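Cellobiose 2-epimerase (Ruminococcus albus, PDB 3VW5) catalyses the reversible epimerization of unmodified cellobiose to 4-O-beta-D-glucopyranosyl-D-mannose within an (alpha/alpha)6 barrel. Local coordinates at residues A[141-144]-A[145-149]; A[167-171]-A[172-176]; A[205-208]-A[209-213]. The protein carries 2 engineered substitutions. All coordinates share one frame; numbering follows the deposited sequence.

Contact 1. Residues A[141-144]-A[145-149]; sequences DIEK and NTLYE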
loop_
_atom_site.group_PDB
_atom_site.type_symbol
_atom_site.label_atom_id
_atom_site.label_comp_id
_atom_site.label_asym_id
_atom_site.label_seq_id
_atom_site.Cartn_x
_atom_site.Cartn_y
_atom_site.Cartn_z
ATOM N N ASP A 141 10.046 -17.786 2.390
ATOM C CA ASP A 141 9.555 -17.819 3.758
ATOM C C ASP A 141 8.037 -17.740 3.825
ATOM O O ASP A 141 7.427 -18.382 4.669
ATOM C CB ASP A 141 10.169 -16.692 4.600
ATOM C CG ASP A 141 11.650 -16.894 4.852
ATOM O OD1 ASP A 141 12.149 -17.998 4.516
ATOM O OD2 ASP A 141 12.307 -15.964 5.388
ATOM N N ILE A 142 7.426 -16.946 2.951
ATOM C CA ILE A 142 5.975 -16.796 2.978
ATOM C C ILE A 142 5.327 -18.103 2.554
ATOM O O ILE A 142 4.377 -18.583 3.185
ATOM C CB ILE A 142 5.477 -15.633 2.069
ATOM C CG1 ILE A 142 5.681 -14.283 2.755
ATOM C CG2 ILE A 142 3.999 -15.774 1.741
ATOM C CD1 ILE A 142 5.401 -13.108 1.832
ATOM N N GLU A 143 5.857 -18.685 1.487
ATOM C CA GLU A 143 5.291 -19.909 0.942
ATOM C C GLU A 143 5.523 -21.118 1.860
ATOM O O GLU A 143 4.675 -21.996 1.952
ATOM C CB GLU A 143 5.810 -20.163 -0.466
ATOM C CG GLU A 143 5.543 -19.028 -1.452
ATOM C CD GLU A 143 4.069 -18.818 -1.761
ATOM O OE1 GLU A 143 3.393 -19.770 -2.213
ATOM O OE2 GLU A 143 3.583 -17.685 -1.562
ATOM N N LYS A 144 6.652 -21.145 2.555
ATOM C CA LYS A 144 6.940 -22.225 3.489
ATOM C C LYS A 144 6.026 -22.190 4.720
ATOM O O LYS A 144 5.417 -23.197 5.091
ATOM C CB LYS A 144 8.396 -22.133 3.955
ATOM C CG LYS A 144 8.943 -23.403 4.606
ATOM C CD LYS A 144 8.673 -24.582 3.687
ATOM C CE LYS A 144 9.801 -25.610 3.709
ATOM N NZ LYS A 144 9.704 -26.512 4.892
ATOM N N ASN A 145 5.931 -21.026 5.351
ATOM C CA ASN A 145 5.354 -20.945 6.684
ATOM C C ASN A 145 3.927 -20.417 6.806
ATOM O O ASN A 145 3.289 -20.633 7.840
ATOM C CB ASN A 145 6.290 -20.168 7.624
ATOM C CG ASN A 145 7.684 -20.773 7.675
ATOM O OD1 ASN A 145 7.897 -21.804 8.307
ATOM N ND2 ASN A 145 8.634 -20.149 6.987
ATOM N N THR A 146 3.419 -19.736 5.780
ATOM C CA THR A 146 2.122 -19.055 5.918
ATOM C C THR A 146 1.049 -19.643 5.025
ATOM O O THR A 146 -0.119 -19.330 5.170
ATOM C CB THR A 146 2.209 -17.544 5.621
ATOM O OG1 THR A 146 2.336 -17.320 4.206
ATOM C CG2 THR A 146 3.389 -16.919 6.346
ATOM N N LEU A 147 1.448 -20.490 4.089
ATOM C CA LEU A 147 0.498 -21.052 3.144
ATOM C C LEU A 147 -0.097 -22.346 3.675
ATOM O O LEU A 147 0.615 -23.323 3.899
ATOM C CB LEU A 147 1.177 -21.303 1.794
ATOM C CG LEU A 147 0.253 -21.785 0.675
ATOM C CD1 LEU A 147 -0.869 -20.789 0.443
ATOM C CD2 LEU A 147 1.021 -22.030 -0.600
ATOM N N TYR A 148 -1.410 -22.355 3.860
ATOM C CA TYR A 148 -2.114 -23.575 4.228
ATOM C C TYR A 148 -2.985 -24.012 3.055
ATOM O O TYR A 148 -3.027 -23.308 2.045
ATOM C CB TYR A 148 -2.900 -23.366 5.528
ATOM C CG TYR A 148 -2.001 -23.260 6.749
ATOM C CD1 TYR A 148 -2.052 -24.219 7.762
ATOM C CD2 TYR A 148 -1.071 -22.226 6.870
ATOM C CE1 TYR A 148 -1.232 -24.141 8.871
ATOM C CE2 TYR A 148 -0.237 -22.142 7.981
ATOM C CZ TYR A 148 -0.326 -23.108 8.976
ATOM O OH TYR A 148 0.491 -23.049 10.083
ATOM N N GLU A 149 -3.647 -25.165 3.161
ATOM C CA GLU A 149 -4.399 -25.718 2.021
ATOM C C GLU A 149 -5.447 -24.768 1.462
ATOM O O GLU A 149 -5.697 -24.761 0.264
ATOM C CB GLU A 149 -5.102 -27.034 2.364
ATOM C CG GLU A 149 -4.210 -28.236 2.458
ATOM C CD GLU A 149 -3.665 -28.713 1.120
ATOM O OE1 GLU A 149 -4.433 -28.860 0.136
ATOM O OE2 GLU A 149 -2.449 -28.955 1.067
#

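Contact 2. Residues A[167-171]-A[172-176]; sequences ALSEN and GLKAD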
loop_
_atom_site.group_PDB
_atom_site.type_symbol
_atom_site.label_atom_id
_atom_site.label_comp_id
_atom_site.label_asym_id
_atom_site.label_seq_id
_atom_site.Cartn_x
_atom_site.Cartn_y
_atom_site.Cartn_z
ATOM N N ALA A 167 -4.275 -5.941 14.293
ATOM C CA ALA A 167 -3.385 -5.154 13.421
ATOM C C ALA A 167 -3.923 -4.997 12.005
ATOM O O ALA A 167 -3.694 -3.970 11.357
ATOM C CB ALA A 167 -1.965 -5.742 13.375
ATOM N N LEU A 168 -4.611 -6.025 11.516
ATOM C CA LEU A 168 -5.411 -5.891 10.302
ATOM C C LEU A 168 -6.916 -5.836 10.624
ATOM O O LEU A 168 -7.720 -5.437 9.774
ATOM C CB LEU A 168 -5.103 -7.014 9.298
ATOM C CG LEU A 168 -3.769 -6.949 8.533
ATOM C CD1 LEU A 168 -3.874 -7.715 7.196
ATOM C CD2 LEU A 168 -3.284 -5.510 8.312
ATOM N N SER A 169 -7.283 -6.218 11.848
ATOM C CA SER A 169 -8.679 -6.168 12.265
ATOM C C SER A 169 -9.161 -4.722 12.381
ATOM O O SER A 169 -8.356 -3.808 12.590
ATOM C CB SER A 169 -8.897 -6.920 13.582
ATOM O OG SER A 169 -9.194 -6.021 14.652
ATOM N N GLU A 170 -10.476 -4.527 12.257
ATOM C CA GLU A 170 -11.058 -3.185 12.192
ATOM C C GLU A 170 -11.897 -2.859 13.412
ATOM O O GLU A 170 -11.645 -1.849 14.088
ATOM C CB GLU A 170 -11.901 -3.018 10.930
ATOM C CG GLU A 170 -11.343 -1.993 9.956
ATOM C CD GLU A 170 -12.258 -0.791 9.791
ATOM O OE1 GLU A 170 -13.500 -0.943 9.992
ATOM O OE2 GLU A 170 -11.736 0.314 9.484
ATOM N N ASN A 171 -12.900 -3.694 13.694
ATOM C CA ASN A 171 -13.651 -3.531 14.944
ATOM C C ASN A 171 -13.056 -4.414 16.036
ATOM O O ASN A 171 -11.886 -4.249 16.420
ATOM C CB ASN A 171 -15.146 -3.828 14.759
ATOM C CG ASN A 171 -15.845 -2.784 13.898
ATOM O OD1 ASN A 171 -15.366 -1.650 13.750
ATOM N ND2 ASN A 171 -16.985 -3.162 13.323
ATOM N N GLY A 172 -13.862 -5.348 16.535
ATOM C CA GLY A 172 -13.362 -6.370 17.439
ATOM C C GLY A 172 -13.121 -7.681 16.703
ATOM O O GLY A 172 -13.011 -8.755 17.321
ATOM N N LEU A 173 -13.010 -7.570 15.376
ATOM C CA LEU A 173 -13.139 -8.701 14.445
ATOM C C LEU A 173 -11.992 -9.726 14.462
ATOM O O LEU A 173 -12.208 -10.909 14.723
ATOM C CB LEU A 173 -13.381 -8.171 13.016
ATOM C CG LEU A 173 -14.831 -8.108 12.508
ATOM C CD1 LEU A 173 -15.783 -7.871 13.650
ATOM C CD2 LEU A 173 -15.012 -7.028 11.431
ATOM N N LYS A 174 -10.780 -9.272 14.156
ATOM C CA LYS A 174 -9.601 -10.144 14.199
ATOM C C LYS A 174 -9.761 -11.482 13.426
ATOM O O LYS A 174 -9.215 -12.527 13.828
ATOM C CB LYS A 174 -9.169 -10.377 15.660
ATOM C CG LYS A 174 -8.957 -9.069 16.422
ATOM C CD LYS A 174 -8.226 -9.271 17.751
ATOM C CE LYS A 174 -9.177 -9.549 18.926
ATOM N NZ LYS A 174 -9.893 -10.859 18.776
ATOM N N ALA A 175 -10.498 -11.427 12.315
ATOM C CA ALA A 175 -10.646 -12.568 11.420
ATOM C C ALA A 175 -9.304 -13.209 11.098
ATOM O O ALA A 175 -8.263 -12.580 11.215
ATOM C CB ALA A 175 -11.326 -12.135 10.139
ATOM N N ASP A 176 -9.336 -14.466 10.687
ATOM C CA ASP A 176 -8.121 -15.198 10.371
ATOM C C ASP A 176 -7.557 -14.763 9.028
ATOM O O ASP A 176 -6.356 -14.550 8.891
ATOM C CB ASP A 176 -8.401 -16.700 10.351
ATOM C CG ASP A 176 -8.762 -17.242 11.728
ATOM O OD1 ASP A 176 -9.975 -17.204 12.095
ATOM O OD2 ASP A 176 -7.831 -17.705 12.445
#

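Contact 3. Residues A[205-208]-A[209-213]; sequences LKFQ and LGQMR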
loop_
_atom_site.group_PDB
_atom_site.type_symbol
_atom_site.label_atom_id
_atom_site.label_comp_id
_atom_site.label_asym_id
_atom_site.label_seq_id
_atom_site.Cartn_x
_atom_site.Cartn_y
_atom_site.Cartn_z
ATOM N N LEU A 205 1.180 -15.802 -7.776
ATOM C CA LEU A 205 0.456 -14.606 -8.198
ATOM C C LEU A 205 -0.891 -14.955 -8.819
ATOM O O LEU A 205 -1.903 -14.321 -8.501
ATOM C CB LEU A 205 1.263 -13.809 -9.232
ATOM C CG LEU A 205 1.289 -12.266 -9.211
ATOM C CD1 LEU A 205 1.444 -11.727 -10.610
ATOM C CD2 LEU A 205 0.077 -11.599 -8.540
ATOM N N LYS A 206 -0.910 -15.936 -9.725
ATOM C CA LYS A 206 -2.154 -16.264 -10.412
ATOM C C LYS A 206 -3.149 -16.883 -9.426
ATOM O O LYS A 206 -4.366 -16.657 -9.509
ATOM C CB LYS A 206 -1.912 -17.162 -11.627
ATOM C CG LYS A 206 -1.361 -16.435 -12.854
ATOM C CD LYS A 206 -0.759 -17.417 -13.865
ATOM C CE LYS A 206 -0.200 -16.696 -15.100
ATOM N NZ LYS A 206 -0.390 -17.457 -16.398
ATOM N N PHE A 207 -2.626 -17.635 -8.468
ATOM C CA PHE A 207 -3.475 -18.187 -7.437
ATOM C C PHE A 207 -4.114 -17.062 -6.588
ATOM O O PHE A 207 -5.305 -17.120 -6.244
ATOM C CB PHE A 207 -2.694 -19.165 -6.578
ATOM C CG PHE A 207 -3.345 -19.463 -5.259
ATOM C CD1 PHE A 207 -2.954 -18.792 -4.113
ATOM C CD2 PHE A 207 -4.349 -20.414 -5.165
ATOM C CE1 PHE A 207 -3.547 -19.061 -2.889
ATOM C CE2 PHE A 207 -4.950 -20.691 -3.946
ATOM C CZ PHE A 207 -4.546 -20.006 -2.803
ATOM N N GLN A 208 -3.335 -16.028 -6.278
ATOM C CA GLN A 208 -3.869 -14.896 -5.533
ATOM C C GLN A 208 -4.931 -14.138 -6.324
ATOM O O GLN A 208 -5.976 -13.777 -5.779
ATOM C CB GLN A 208 -2.741 -13.967 -5.092
ATOM C CG GLN A 208 -1.832 -14.589 -4.048
ATOM C CD GLN A 208 -0.382 -14.149 -4.200
ATOM O OE1 GLN A 208 -0.066 -13.198 -4.931
ATOM N NE2 GLN A 208 0.509 -14.852 -3.512
ATOM N N LEU A 209 -4.655 -13.882 -7.601
ATOM C CA LEU A 209 -5.639 -13.275 -8.477
ATOM C C LEU A 209 -6.943 -14.082 -8.460
ATOM O O LEU A 209 -8.015 -13.516 -8.280
ATOM C CB LEU A 209 -5.096 -13.163 -9.898
ATOM C CG LEU A 209 -4.411 -11.860 -10.340
ATOM C CD1 LEU A 209 -4.353 -10.840 -9.234
ATOM C CD2 LEU A 209 -3.027 -12.129 -10.870
ATOM N N GLY A 210 -6.847 -15.403 -8.623
ATOM C CA GLY A 210 -8.017 -16.268 -8.616
ATOM C C GLY A 210 -8.852 -16.137 -7.353
ATOM O O GLY A 210 -10.084 -16.118 -7.396
ATOM N N GLN A 211 -8.178 -16.035 -6.216
ATOM C CA GLN A 211 -8.873 -15.874 -4.947
ATOM C C GLN A 211 -9.649 -14.554 -4.909
ATOM O O GLN A 211 -10.787 -14.494 -4.410
ATOM C CB GLN A 211 -7.896 -15.948 -3.779
ATOM C CG GLN A 211 -7.339 -17.323 -3.537
ATOM C CD GLN A 211 -6.924 -17.531 -2.096
ATOM O OE1 GLN A 211 -6.212 -16.701 -1.514
ATOM N NE2 GLN A 211 -7.371 -18.644 -1.505
ATOM N N MET A 212 -9.027 -13.500 -5.432
ATOM C CA MET A 212 -9.715 -12.230 -5.540
ATOM C C MET A 212 -10.967 -12.372 -6.394
ATOM O O MET A 212 -12.014 -11.849 -6.023
ATOM C CB MET A 212 -8.790 -11.132 -6.078
ATOM C CG MET A 212 -7.664 -10.748 -5.099
ATOM S SD MET A 212 -8.143 -9.854 -3.621
ATOM C CE MET A 212 -8.972 -8.484 -4.341
ATOM N N ARG A 213 -10.871 -13.084 -7.521
ATOM C CA ARG A 213 -12.015 -13.229 -8.426
ATOM C C ARG A 213 -13.074 -14.216 -7.895
ATOM O O ARG A 213 -14.272 -13.940 -7.936
ATOM C CB ARG A 213 -11.567 -13.600 -9.852
ATOM C CG ARG A 213 -12.439 -14.664 -10.517
ATOM C CD ARG A 213 -12.226 -14.848 -12.031
ATOM N NE ARG A 213 -10.916 -15.369 -12.454
ATOM C CZ ARG A 213 -10.408 -16.565 -12.139
ATOM N NH1 ARG A 213 -11.066 -17.408 -11.352
ATOM N NH2 ARG A 213 -9.213 -16.915 -12.606
#

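Contact 1. Residues A[141-144]-A[145-149]
Asn145 and Thr146 fold back onto Asp141 and Ile142 where helix 129-145 of the (alpha/alpha)6 barrel ends and the chain passes into strand 147-148. The close-packed part is built on two doubly used carbonyls. Asp141 O takes the backbone amide of Asn145 (N to O 3.1 Å) and also its side-chain amide, with Asn145 ND2 3.2 Å from Asp141 O, lying in the carbonyl plane on a lone pair. The second grip is possible because CG of Asn145 stands beside its own backbone N (chi1 -56°), which turns the amide back along the helix. With an alanine here, Asp141 O would probably be left with the backbone donor alone, and Lys144 CB would lose the amide nitrogen beside it. Ile142 O is likewise held by Thr146 N (3.0 Å) and by Thr146 OG1 (2.6 Å), the two donors approaching from opposite faces of its plane. The Ile142 and Thr146 side is buried: Ile142 also meets Ile112 and Ile116 of helix 109-126, and Tyr152 of strand 151-156 touches Ile142, Thr146 and Leu147. The loose side belongs to Lys144, whose exposed chain is bent and leads away from the turn. The Glu143 carboxylate, by contrast, is fixed by a salt bridge to Arg204 and hydrogen bonds with Tyr152 and Tyr189. Leu147 reaches back across the turn to this anchored group, its CD2 lying 3.7 Å from Glu143 OE1.

Contact 2. Residues A[167-171]-A[172-176]
Ser169 and Lys174 bring their CA atoms to 4.5 Å of each other across a tight reversal of the chain, in the loop that joins strand 151-156 to strand 177-178 of the (alpha/alpha)6 barrel. The reversal is not a regular beta-hairpin: no hydrogen bond links 167-171 to 172-176, and neither segment has regular secondary structure. Asn171 and Gly172 form its far end, where Asn171 C and Leu173 N are 3.2 Å apart. On the returning arm Lys174 adopts a left-handed helical backbone conformation (phi 51°, psi 35°), so the chain changes direction again just after passing Ser169. The side-chain contact is centred on Ser169, whose CB points at the returning backbone and comes 3.1 Å from Lys174 N. Its OG lies alongside the start of the lysine chain rather than near its charged end. That chain bends at its third and fourth torsions and carries the ammonium away. Nearer the far end, the Asn171 amide is engaged beyond the loop, its ND2 donating to OD2 of Asp293. Leu173 rests on Phe227 of strand 223-228 and Ile238 of strand 238-240, so one flank of the loop, whose tip at Glu170 to Gly172 is exposed, lies against those strands. Asn171 CB and Leu173 CD1 meet loosely at 4.2 Å, whereas the closest side-chain pair of the Ser169 contact is OG to Lys174 CG, at 3.5 Å.

Contact 3. Residues A[205-208]-A[209-213]
Phe207 and Gln211, one turn apart on helix 199-216, meet with CG of the glutamine over the phenyl face and its amide beyond the CZ end. Gln211 CG stands 4.2 Å from the centroid of the Phe207 ring and 20° off its normal, which meets the geometry of a CH-pi contact, though it is displaced toward the rim. Beyond CG the glutamine chain is extended, with Gln211 NE2 3.4 Å from Phe207 CZ. The amide and ring planes are 32° apart, and the amide lies past the rim, so this is not a stack. Because its CG is anti to the backbone N (chi1 162°), the Phe207 ring stands out from the helix beside the Gln211 chain, leaning only slightly along the axis. On another side of the helix, Leu205 CD2 meets Leu209 CD2 at 3.9 Å, a purely apolar contact.

What sets these spacings is the alpha-helical i to i+4 ladder. Leu209 N is 2.9 Å from Leu205 O, and Gln211 N is 3.1 Å from Phe207 O; Gly210 and Met212 bond in the same way to Lys206 and Gln208.

Farther out, the amide of the buried Gln208 is held by Tyr152, to whose OH its NE2 donates. Gln211 and Met212 lean on Ile182 and Ile186 of helix 179-196, Leu205 and Leu209 on Leu258 and Ala254 of helix 241-258, and Leu209 also on Phe267 of helix 261-281, so that this turn is wedged among three helices of the barrel, with Tyr152 of strand 151-156 at its Gln208 flank.

In the fold
The three sites follow one another along the chain without interleaving: the end of helix 129-145, the loop before strand 177-178, then the middle of helix 199-216. Contacts 1 and 3 are the nearest pair, their centres 16 Å apart and their closest atoms about 5 Å. Polar groups bridge them: Tyr152 OH bonds to both Glu143 and Gln208, and Arg204, just ahead of 205-208, pairs with Glu143. Both also touch helix 179-196, so helices 129-145 and 199-216 meet a common neighbour in the barrel. Contact 2 stands apart, its centre 21 Å from contact 1 and 22 Å from contact 3, among connecting loops and strands rather than in the helical wall.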